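PDB 3NV9: malic enzyme, which activates the drug metronidazole as an entangled dimer and, as a malic enzyme, oxidatively decarboxylates malate to pyruvate using a nicotinamide cofactor. Local coordinates for the interface of chains A and B. Coordinates in Å, arbitrary orientation; residue numbers count along the deposited sequence, not the author numbering. Chains: chain A/B, Malic enzyme.

Contact 1: the interface of chains A and B. Residues chain A 6-8, 32, 35, 39, 468, 473; chain B 54, 56-57, 59-60, 63-64.
With CG anti to its carbonyl carbon (chi1 -86°) and the indole turned across the chain at chi2 100°, B:Trp60 pushes its ring system out of the 3-10 helix 58-60 into chain A. A:Leu8, likewise with CG anti to the carbonyl carbon and then extended, crosses it at about a right angle and sets CD1 over one indole face, 3.5 Å from the centroid of the five-membered ring. CG2 of B:Thr54, from the indole's own chain, covers the opposite face, so the ring is clamped flat between the two subunits. Its far rim runs into an apolar wall: A:Leu35 CD2 and A:Val39 CG2, both from helix 21-43, meet CZ3, while A:Leu473 CD2 comes tip to tip against CH2. A:Phe468 takes that same corner on its face, CD2 lying 3.6 Å from B:Trp60 CH2 in an edge-to-face pair. The indole's one polar atom is satisfied in the ring plane, where NE1 donates to the backbone carbonyl O of A:Ala6 at 2.9 Å, nearly straight at 171°. B:Tyr64 lies beside the wall, its CE1 against both methyls of A:Val39, and its OH is tied to B:Thr54 O at 2.7 Å, which should steady the threonine under the indole. At the periphery one water joins A:Asp7 O to B:Asn59, and a second bridges A:Phe468 N and B:Thr54 OG1, the latter at 2.6 Å.

Contact 2: the interface of chains A and B. Residues chain A 102-103, 105, 108, 112, 116, 329; chain B 69-70, 73-74.
Methyl groups from three side chains make the apolar centre, where B:Val69 at the start of helix 69-78 turns CG1 toward chain A. CG1 sits in the crowded position between backbone N and carbonyl carbon (chi1 77°), and A:Val116 crosses it at about a right angle with CG2 3.6 Å from B:Val69 CG1. CD1 of A:Leu103 meets the same methyl from the 3-10 helix 103-105. One turn along the helix, B:Ser73 lies among A:Val102, A:Val108 and A:Gly112, its hydroxyl OG beside A:Val102 CG2. That hydroxyl is served by water on two sides: one water lies 2.7 Å from B:Ser73 OG and also meets A:Gly112 O and A:Val116 N, while another connects B:Ser73 OG with A:Val102 O and the carboxylate of A:Asp105. Farther out, B:Ser70 swings its OG anti to the backbone N (chi1 -177°), beside the ring of A:Pro329, whose CG touches B:Ser70 CB. From there the hydroxyl donates to the syn lone pair of A:Asp105 OD2, a direct hydrogen bond between the subunits. The other carboxylate oxygen, A:Asp105 OD1, rests 3.6 Å from the methyl CG2 of B:Thr74.

Contact 3: the interface of chains A and B. Residues chain A 36-37, 40-41, 44-46, 115, 118; chain B 63-64, 69, 72, 85-88.
B:Ile72 lays CG1 over the centre of one face of the A:His40 imidazole, 3.6 Å from its centroid. In the imidazole plane, ND1 donates to A:Ala36 O one helical turn back at 2.7 Å, NE2 accepts from the side-chain amine NZ of A:Lys46, and B:Ala63 O lies at the edge near CE1. Bonds at both nitrogens thus fix the ring's rotation, and their pattern suggests a neutral A:His40 with its proton on ND1. The B:Phe85 ring carries A:Lys41 NZ over one face, toward the rim, 4.3 Å from the centroid in a cation-pi contact; the lysine chain is extended, and its CD packs on the ring's CD1. B:Phe85 CE1 in turn lies over the B:Tyr86 ring, whose side chain lies alongside that of A:Glu37, pointing the same way, with OH beside CG. A:Lys46, bent at chi3 (-64°), slides past B:Tyr64 in the opposite direction, and its NZ bonds B:Tyr64 O on a lone pair at 2.9 Å as well as A:Gly115 O at 2.7 Å. A:Glu118 OE2 receives the amide N of B:Leu88 from above the carboxylate plane, 3.1 Å away, while OE1 takes A:Lys46 N. A water links OE2 to B:Tyr86 O. Fastening helices 21-43 and 114-128 and loop 44-46 to the other subunit, the site contributes to holding the entangled dimer together.

Contact 1: the interface of chains A and B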
loop_
_atom_site.group_PDB
_atom_site.type_symbol
_atom_site.label_atom_id
_atom_site.label_comp_id
_atom_site.label_asym_id
_atom_site.label_seq_id
_atom_site.Cartn_x
_atom_site.Cartn_y
_atom_site.Cartn_z
ATOM N N ALA A 6 30.649 2.079 6.820
ATOM C CA ALA A 6 29.185 2.203 6.938
ATOM C C ALA A 6 28.469 2.146 5.587
ATOM O O ALA A 6 27.346 1.650 5.497
ATOM C CB ALA A 6 28.770 3.489 7.727
ATOM N N ASP A 7 29.118 2.665 4.551
ATOM C CA ASP A 7 28.461 2.787 3.248
ATOM C C ASP A 7 28.666 1.575 2.378
ATOM O O ASP A 7 28.203 1.551 1.233
ATOM C CB ASP A 7 28.845 4.102 2.522
ATOM C CG ASP A 7 30.286 4.114 2.002
ATOM O OD1 ASP A 7 31.092 3.163 2.245
ATOM O OD2 ASP A 7 30.604 5.108 1.325
ATOM N N LEU A 8 29.377 0.586 2.909
ATOM C CA LEU A 8 29.603 -0.683 2.188
ATOM C C LEU A 8 30.438 -0.582 0.884
ATOM O O LEU A 8 30.387 -1.499 0.062
ATOM C CB LEU A 8 28.266 -1.361 1.861
ATOM C CG LEU A 8 27.740 -2.122 3.063
ATOM C CD1 LEU A 8 26.391 -2.847 2.663
ATOM C CD2 LEU A 8 28.804 -3.090 3.645
ATOM N N TYR A 32 26.188 -10.868 1.239
ATOM C CA TYR A 32 24.970 -10.160 0.933
ATOM C C TYR A 32 23.722 -10.913 1.310
ATOM O O TYR A 32 22.777 -10.296 1.788
ATOM C CB TYR A 32 24.926 -9.686 -0.503
ATOM C CG TYR A 32 25.825 -8.483 -0.729
ATOM C CD1 TYR A 32 25.621 -7.284 -0.028
ATOM C CD2 TYR A 32 26.883 -8.543 -1.623
ATOM C CE1 TYR A 32 26.448 -6.208 -0.214
ATOM C CE2 TYR A 32 27.711 -7.455 -1.813
ATOM C CZ TYR A 32 27.488 -6.308 -1.125
ATOM O OH TYR A 32 28.326 -5.242 -1.344
ATOM N N LEU A 35 23.758 -10.457 5.238
ATOM C CA LEU A 35 23.408 -9.062 5.518
ATOM C C LEU A 35 21.960 -8.824 5.157
ATOM O O LEU A 35 21.280 -8.130 5.888
ATOM C CB LEU A 35 24.247 -8.066 4.724
ATOM C CG LEU A 35 24.016 -6.575 5.029
ATOM C CD1 LEU A 35 24.303 -6.394 6.561
ATOM C CD2 LEU A 35 24.981 -5.678 4.220
ATOM N N VAL A 39 19.714 -7.112 8.080
ATOM C CA VAL A 39 19.170 -5.761 7.911
ATOM C C VAL A 39 17.649 -5.755 7.736
ATOM O O VAL A 39 16.987 -4.816 8.122
ATOM C CB VAL A 39 19.887 -4.987 6.731
ATOM C CG1 VAL A 39 19.469 -5.541 5.421
ATOM C CG2 VAL A 39 19.494 -3.485 6.734
ATOM N N PHE A 468 22.862 1.444 10.986
ATOM C CA PHE A 468 22.960 0.011 11.170
ATOM C C PHE A 468 24.197 -0.325 11.987
ATOM O O PHE A 468 25.235 0.253 11.748
ATOM C CB PHE A 468 23.044 -0.645 9.837
ATOM C CG PHE A 468 22.960 -2.133 9.900
ATOM C CD1 PHE A 468 21.729 -2.761 9.986
ATOM C CD2 PHE A 468 24.109 -2.907 9.816
ATOM C CE1 PHE A 468 21.633 -4.128 10.041
ATOM C CE2 PHE A 468 24.027 -4.308 9.870
ATOM C CZ PHE A 468 22.759 -4.913 9.989
ATOM N N LEU A 473 27.787 -5.647 10.824
ATOM C CA LEU A 473 28.540 -5.655 9.570
ATOM C C LEU A 473 29.724 -6.601 9.703
ATOM O O LEU A 473 29.951 -7.454 8.858
ATOM C CB LEU A 473 29.029 -4.228 9.195
ATOM C CG LEU A 473 27.952 -3.235 8.710
ATOM C CD1 LEU A 473 28.552 -1.950 8.116
ATOM C CD2 LEU A 473 27.003 -3.908 7.658
ATOM N N THR B 54 18.411 1.947 6.260
ATOM C CA THR B 54 19.635 2.723 5.891
ATOM C C THR B 54 19.893 2.781 4.391
ATOM O O THR B 54 19.919 1.752 3.731
ATOM C CB THR B 54 20.920 2.227 6.628
ATOM O OG1 THR B 54 22.001 3.124 6.338
ATOM C CG2 THR B 54 21.332 0.797 6.181
ATOM N N ALA B 56 22.864 4.290 3.209
ATOM C CA ALA B 56 24.211 4.841 3.383
ATOM C C ALA B 56 25.071 4.845 2.136
ATOM O O ALA B 56 26.030 5.607 2.053
ATOM C CB ALA B 56 24.977 4.090 4.531
ATOM N N GLY B 57 24.748 3.998 1.175
ATOM C CA GLY B 57 25.562 3.885 -0.009
ATOM C C GLY B 57 25.042 2.842 -0.960
ATOM O O GLY B 57 24.227 1.971 -0.592
ATOM N N ASN B 59 25.957 0.089 -2.321
ATOM C CA ASN B 59 26.009 -1.332 -2.132
ATOM C C ASN B 59 24.965 -1.915 -1.145
ATOM O O ASN B 59 24.762 -3.118 -1.102
ATOM C CB ASN B 59 27.422 -1.721 -1.748
ATOM C CG ASN B 59 28.429 -1.524 -2.914
ATOM O OD1 ASN B 59 29.145 -0.504 -3.005
ATOM N ND2 ASN B 59 28.461 -2.474 -3.795
ATOM N N TRP B 60 24.291 -1.061 -0.376
ATOM C CA TRP B 60 23.203 -1.533 0.483
ATOM C C TRP B 60 22.057 -2.180 -0.386
ATOM O O TRP B 60 21.278 -3.075 0.080
ATOM C CB TRP B 60 22.700 -0.382 1.365
ATOM C CG TRP B 60 23.539 -0.269 2.630
ATOM C CD1 TRP B 60 24.567 0.625 2.885
ATOM C CD2 TRP B 60 23.456 -1.115 3.772
ATOM N NE1 TRP B 60 25.106 0.385 4.107
ATOM C CE2 TRP B 60 24.437 -0.662 4.694
ATOM C CE3 TRP B 60 22.633 -2.198 4.120
ATOM C CZ2 TRP B 60 24.643 -1.275 5.944
ATOM C CZ3 TRP B 60 22.824 -2.808 5.368
ATOM C CH2 TRP B 60 23.844 -2.352 6.258
ATOM N N ALA B 63 21.897 -5.897 -0.659
ATOM C CA ALA B 63 21.311 -6.598 0.486
ATOM C C ALA B 63 19.777 -6.406 0.444
ATOM O O ALA B 63 19.028 -7.313 0.804
ATOM C CB ALA B 63 21.881 -6.093 1.791
ATOM N N TYR B 64 19.326 -5.256 -0.045
ATOM C CA TYR B 64 17.911 -4.988 -0.226
ATOM C C TYR B 64 17.261 -5.627 -1.464
ATOM O O TYR B 64 16.015 -5.727 -1.564
ATOM C CB TYR B 64 17.669 -3.467 -0.272
ATOM C CG TYR B 64 18.016 -2.745 0.990
ATOM C CD1 TYR B 64 17.824 -3.337 2.235
ATOM C CD2 TYR B 64 18.568 -1.447 0.943
ATOM C CE1 TYR B 64 18.182 -2.658 3.412
ATOM C CE2 TYR B 64 18.905 -0.771 2.106
ATOM C CZ TYR B 64 18.706 -1.376 3.343
ATOM O OH TYR B 64 19.033 -0.678 4.520
HETATM O O HOH W 1 28.268 1.401 -1.517
HETATM O O HOH W 2 23.678 2.629 8.298
#

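Contact 2: the interface of chains A and B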
loop_
_atom_site.group_PDB
_atom_site.type_symbol
_atom_site.label_atom_id
_atom_site.label_comp_id
_atom_site.label_asym_id
_atom_site.label_seq_id
_atom_site.Cartn_x
_atom_site.Cartn_y
_atom_site.Cartn_z
ATOM N N VAL A 102 10.068 -15.896 -8.306
ATOM C CA VAL A 102 10.803 -14.823 -7.659
ATOM C C VAL A 102 12.286 -15.048 -7.660
ATOM O O VAL A 102 12.814 -15.908 -6.919
ATOM C CB VAL A 102 10.106 -14.194 -6.374
ATOM C CG1 VAL A 102 8.754 -14.838 -6.044
ATOM C CG2 VAL A 102 11.025 -14.029 -5.229
ATOM N N LEU A 103 12.940 -14.259 -8.524
ATOM C CA LEU A 103 14.293 -14.516 -8.999
ATOM C C LEU A 103 14.475 -15.996 -9.333
ATOM O O LEU A 103 13.546 -16.624 -9.776
ATOM C CB LEU A 103 15.319 -14.062 -7.998
ATOM C CG LEU A 103 15.064 -12.710 -7.336
ATOM C CD1 LEU A 103 16.082 -12.543 -6.196
ATOM C CD2 LEU A 103 15.200 -11.571 -8.374
ATOM N N ASP A 105 14.847 -18.342 -7.418
ATOM C CA ASP A 105 14.318 -19.192 -6.344
ATOM C C ASP A 105 12.943 -19.716 -6.740
ATOM O O ASP A 105 12.482 -20.728 -6.212
ATOM C CB ASP A 105 14.243 -18.416 -5.044
ATOM C CG ASP A 105 15.604 -17.989 -4.559
ATOM O OD1 ASP A 105 16.467 -18.892 -4.378
ATOM O OD2 ASP A 105 15.826 -16.774 -4.361
ATOM N N VAL A 108 7.934 -19.318 -4.201
ATOM C CA VAL A 108 8.353 -19.185 -2.783
ATOM C C VAL A 108 7.166 -19.093 -1.838
ATOM O O VAL A 108 7.331 -18.662 -0.693
ATOM C CB VAL A 108 9.394 -18.041 -2.630
ATOM C CG1 VAL A 108 10.724 -18.435 -3.350
ATOM C CG2 VAL A 108 8.844 -16.689 -3.243
ATOM N N GLY A 112 6.110 -15.194 0.200
ATOM C CA GLY A 112 7.563 -15.298 -0.077
ATOM C C GLY A 112 8.144 -14.233 -0.998
ATOM O O GLY A 112 9.374 -13.938 -0.958
ATOM N N VAL A 116 11.346 -9.205 -2.183
ATOM C CA VAL A 116 11.668 -8.650 -3.511
ATOM C C VAL A 116 10.700 -7.516 -3.885
ATOM O O VAL A 116 11.126 -6.484 -4.424
ATOM C CB VAL A 116 11.652 -9.766 -4.573
ATOM C CG1 VAL A 116 11.655 -9.198 -6.025
ATOM C CG2 VAL A 116 12.848 -10.723 -4.349
ATOM N N PRO A 329 19.968 -15.306 -7.674
ATOM C CA PRO A 329 21.029 -14.434 -7.082
ATOM C C PRO A 329 22.425 -14.786 -7.581
ATOM O O PRO A 329 23.351 -13.998 -7.416
ATOM C CB PRO A 329 20.880 -14.667 -5.571
ATOM C CG PRO A 329 20.412 -16.089 -5.448
ATOM C CD PRO A 329 19.546 -16.359 -6.731
ATOM N N VAL B 69 18.613 -10.323 -1.412
ATOM C CA VAL B 69 17.211 -10.428 -1.091
ATOM C C VAL B 69 16.704 -11.868 -1.247
ATOM O O VAL B 69 15.678 -12.267 -0.623
ATOM C CB VAL B 69 16.386 -9.427 -1.919
ATOM C CG1 VAL B 69 16.193 -9.925 -3.412
ATOM C CG2 VAL B 69 15.046 -9.145 -1.221
ATOM N N SER B 70 17.462 -12.663 -2.009
ATOM C CA SER B 70 17.157 -14.084 -2.180
ATOM C C SER B 70 17.024 -14.848 -0.846
ATOM O O SER B 70 16.120 -15.688 -0.709
ATOM C CB SER B 70 18.226 -14.768 -3.026
ATOM O OG SER B 70 17.856 -16.129 -3.223
ATOM N N SER B 73 13.538 -14.371 0.439
ATOM C CA SER B 73 12.535 -15.174 -0.250
ATOM C C SER B 73 12.621 -16.636 0.225
ATOM O O SER B 73 11.615 -17.266 0.426
ATOM C CB SER B 73 12.732 -15.144 -1.759
ATOM O OG SER B 73 13.060 -13.859 -2.219
ATOM N N THR B 74 13.810 -17.183 0.411
ATOM C CA THR B 74 13.858 -18.560 0.843
ATOM C C THR B 74 13.535 -18.745 2.315
ATOM O O THR B 74 12.861 -19.735 2.683
ATOM C CB THR B 74 15.190 -19.218 0.495
ATOM O OG1 THR B 74 16.264 -18.468 1.096
ATOM C CG2 THR B 74 15.324 -19.317 -1.015
HETATM O O HOH W 3 11.227 -12.015 -1.546
HETATM O O HOH W 4 14.330 -14.735 -4.556
#

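Contact 3: the interface of chains A and B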
loop_
_atom_site.group_PDB
_atom_site.type_symbol
_atom_site.label_atom_id
_atom_site.label_comp_id
_atom_site.label_asym_id
_atom_site.label_seq_id
_atom_site.Cartn_x
_atom_site.Cartn_y
_atom_site.Cartn_z
ATOM N N ALA A 36 21.471 -9.351 4.037
ATOM C CA ALA A 36 20.026 -9.208 3.790
ATOM C C ALA A 36 19.180 -9.671 4.993
ATOM O O ALA A 36 18.270 -8.949 5.463
ATOM C CB ALA A 36 19.629 -9.920 2.590
ATOM N N GLU A 37 19.477 -10.869 5.497
ATOM C CA GLU A 37 18.747 -11.393 6.656
ATOM C C GLU A 37 18.759 -10.445 7.873
ATOM O O GLU A 37 17.731 -10.176 8.473
ATOM C CB GLU A 37 19.341 -12.753 7.061
ATOM C CG GLU A 37 18.688 -13.382 8.265
ATOM C CD GLU A 37 19.052 -14.877 8.389
ATOM O OE1 GLU A 37 18.841 -15.618 7.414
ATOM O OE2 GLU A 37 19.584 -15.320 9.435
ATOM N N HIS A 40 17.065 -6.778 7.130
ATOM C CA HIS A 40 15.604 -6.756 6.990
ATOM C C HIS A 40 14.989 -6.930 8.374
ATOM O O HIS A 40 14.072 -6.269 8.733
ATOM C CB HIS A 40 15.073 -7.835 6.035
ATOM C CG HIS A 40 15.268 -7.536 4.584
ATOM N ND1 HIS A 40 16.483 -7.704 3.942
ATOM C CD2 HIS A 40 14.390 -7.146 3.633
ATOM C CE1 HIS A 40 16.348 -7.376 2.665
ATOM N NE2 HIS A 40 15.080 -7.047 2.452
ATOM N N LYS A 41 15.516 -7.844 9.159
ATOM C CA LYS A 41 15.013 -8.016 10.517
ATOM C C LYS A 41 15.283 -6.752 11.363
ATOM O O LYS A 41 14.388 -6.265 12.059
ATOM C CB LYS A 41 15.624 -9.271 11.160
ATOM C CG LYS A 41 15.216 -9.469 12.597
ATOM C CD LYS A 41 15.201 -10.959 13.003
ATOM C CE LYS A 41 14.664 -11.117 14.478
ATOM N NZ LYS A 41 14.358 -12.572 14.814
ATOM N N LYS A 44 12.749 -4.304 10.251
ATOM C CA LYS A 44 11.445 -4.960 10.026
ATOM C C LYS A 44 10.884 -4.551 8.671
ATOM O O LYS A 44 9.719 -4.081 8.550
ATOM C CB LYS A 44 10.411 -4.666 11.129
ATOM C CG LYS A 44 10.839 -4.965 12.629
ATOM C CD LYS A 44 11.457 -6.364 12.863
ATOM C CE LYS A 44 11.740 -6.654 14.378
ATOM N NZ LYS A 44 13.185 -6.557 14.828
ATOM N N GLY A 45 11.718 -4.703 7.648
ATOM C CA GLY A 45 11.306 -4.303 6.303
ATOM C C GLY A 45 12.114 -3.138 5.785
ATOM O O GLY A 45 13.200 -2.879 6.305
ATOM N N LYS A 46 11.591 -2.445 4.777
ATOM C CA LYS A 46 12.359 -1.448 4.067
ATOM C C LYS A 46 11.604 -0.153 3.866
ATOM O O LYS A 46 12.242 0.883 3.758
ATOM C CB LYS A 46 12.885 -1.995 2.739
ATOM C CG LYS A 46 14.076 -3.040 2.952
ATOM C CD LYS A 46 14.440 -3.732 1.645
ATOM C CE LYS A 46 13.226 -4.632 1.096
ATOM N NZ LYS A 46 13.743 -5.769 0.304
ATOM N N GLY A 115 9.946 -9.781 0.155
ATOM C CA GLY A 115 11.292 -9.223 0.217
ATOM C C GLY A 115 11.583 -8.523 -1.071
ATOM O O GLY A 115 11.988 -7.349 -1.085
ATOM N N GLU A 118 8.945 -5.567 -1.880
ATOM C CA GLU A 118 9.288 -4.401 -1.038
ATOM C C GLU A 118 10.572 -3.653 -1.508
ATOM O O GLU A 118 10.651 -2.447 -1.441
ATOM C CB GLU A 118 9.361 -4.804 0.454
ATOM C CG GLU A 118 9.135 -3.632 1.311
ATOM C CD GLU A 118 9.183 -3.908 2.783
ATOM O OE1 GLU A 118 9.258 -2.919 3.577
ATOM O OE2 GLU A 118 9.168 -5.088 3.149
ATOM N N ALA B 63 21.897 -5.897 -0.659
ATOM C CA ALA B 63 21.311 -6.598 0.486
ATOM C C ALA B 63 19.777 -6.406 0.444
ATOM O O ALA B 63 19.028 -7.313 0.804
ATOM C CB ALA B 63 21.881 -6.093 1.791
ATOM N N TYR B 64 19.326 -5.256 -0.045
ATOM C CA TYR B 64 17.911 -4.988 -0.226
ATOM C C TYR B 64 17.261 -5.627 -1.464
ATOM O O TYR B 64 16.015 -5.727 -1.564
ATOM C CB TYR B 64 17.669 -3.467 -0.272
ATOM C CG TYR B 64 18.016 -2.745 0.990
ATOM C CD1 TYR B 64 17.824 -3.337 2.235
ATOM C CD2 TYR B 64 18.568 -1.447 0.943
ATOM C CE1 TYR B 64 18.182 -2.658 3.412
ATOM C CE2 TYR B 64 18.905 -0.771 2.106
ATOM C CZ TYR B 64 18.706 -1.376 3.343
ATOM O OH TYR B 64 19.033 -0.678 4.520
ATOM N N VAL B 69 18.613 -10.323 -1.412
ATOM C CA VAL B 69 17.211 -10.428 -1.091
ATOM C C VAL B 69 16.704 -11.868 -1.247
ATOM O O VAL B 69 15.678 -12.267 -0.623
ATOM C CB VAL B 69 16.386 -9.427 -1.919
ATOM C CG1 VAL B 69 16.193 -9.925 -3.412
ATOM C CG2 VAL B 69 15.046 -9.145 -1.221
ATOM N N ILE B 72 15.939 -13.655 1.815
ATOM C CA ILE B 72 14.634 -13.326 2.359
ATOM C C ILE B 72 13.531 -14.197 1.765
ATOM O O ILE B 72 12.658 -14.660 2.519
ATOM C CB ILE B 72 14.258 -11.804 2.233
ATOM C CG1 ILE B 72 15.393 -10.896 2.802
ATOM C CG2 ILE B 72 12.892 -11.510 2.906
ATOM C CD1 ILE B 72 15.687 -11.057 4.383
ATOM N N PHE B 85 8.598 -10.174 10.239
ATOM C CA PHE B 85 9.769 -9.371 10.637
ATOM C C PHE B 85 10.825 -9.080 9.514
ATOM O O PHE B 85 11.743 -8.261 9.741
ATOM C CB PHE B 85 10.431 -9.882 11.922
ATOM C CG PHE B 85 10.865 -11.335 11.863
ATOM C CD1 PHE B 85 12.089 -11.687 11.322
ATOM C CD2 PHE B 85 10.045 -12.343 12.406
ATOM C CE1 PHE B 85 12.512 -13.064 11.284
ATOM C CE2 PHE B 85 10.429 -13.735 12.375
ATOM C CZ PHE B 85 11.671 -14.088 11.831
ATOM N N TYR B 86 10.704 -9.731 8.344
ATOM C CA TYR B 86 11.607 -9.486 7.230
ATOM C C TYR B 86 11.017 -8.484 6.235
ATOM O O TYR B 86 11.723 -8.042 5.310
ATOM C CB TYR B 86 11.975 -10.793 6.477
ATOM C CG TYR B 86 12.966 -11.723 7.193
ATOM C CD1 TYR B 86 14.110 -11.202 7.862
ATOM C CD2 TYR B 86 12.754 -13.137 7.214
ATOM C CE1 TYR B 86 15.024 -12.067 8.537
ATOM C CE2 TYR B 86 13.638 -14.001 7.929
ATOM C CZ TYR B 86 14.785 -13.456 8.560
ATOM O OH TYR B 86 15.677 -14.262 9.214
ATOM N N SER B 87 9.719 -8.180 6.381
ATOM C CA SER B 87 9.076 -7.189 5.553
ATOM C C SER B 87 8.128 -6.320 6.412
ATOM O O SER B 87 7.906 -6.586 7.591
ATOM C CB SER B 87 8.232 -7.908 4.470
ATOM O OG SER B 87 7.012 -8.339 5.062
ATOM N N LEU B 88 7.536 -5.312 5.813
ATOM C CA LEU B 88 6.717 -4.360 6.553
ATOM C C LEU B 88 5.428 -5.036 7.047
ATOM O O LEU B 88 4.663 -4.450 7.815
ATOM C CB LEU B 88 6.404 -3.153 5.668
ATOM C CG LEU B 88 5.261 -3.339 4.637
ATOM C CD1 LEU B 88 4.858 -2.009 4.038
ATOM C CD2 LEU B 88 5.610 -4.341 3.513
HETATM O O HOH W 5 11.223 -6.855 2.732
#

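Contact 3 lies between the others: its C-alpha centre is about 12 Å from that of contact 1 and about 11 Å from that of contact 2, whereas contacts 1 and 2 stand about 18 Å apart. B:Ala63 and B:Tyr64 serve both contacts 1 and 3, and B:Val69 serves contacts 2 and 3. On chain A, helix 21-43 runs through contacts 1 and 3, and helix 114-128 through contacts 2 and 3. Residues between 54 and 88 of chain B thus supply its side of all three contacts, which fits a stretch lodged against chain A, and two-fold symmetry repeats the arrangement with the chains exchanged, as suits a deeply entangled dimer.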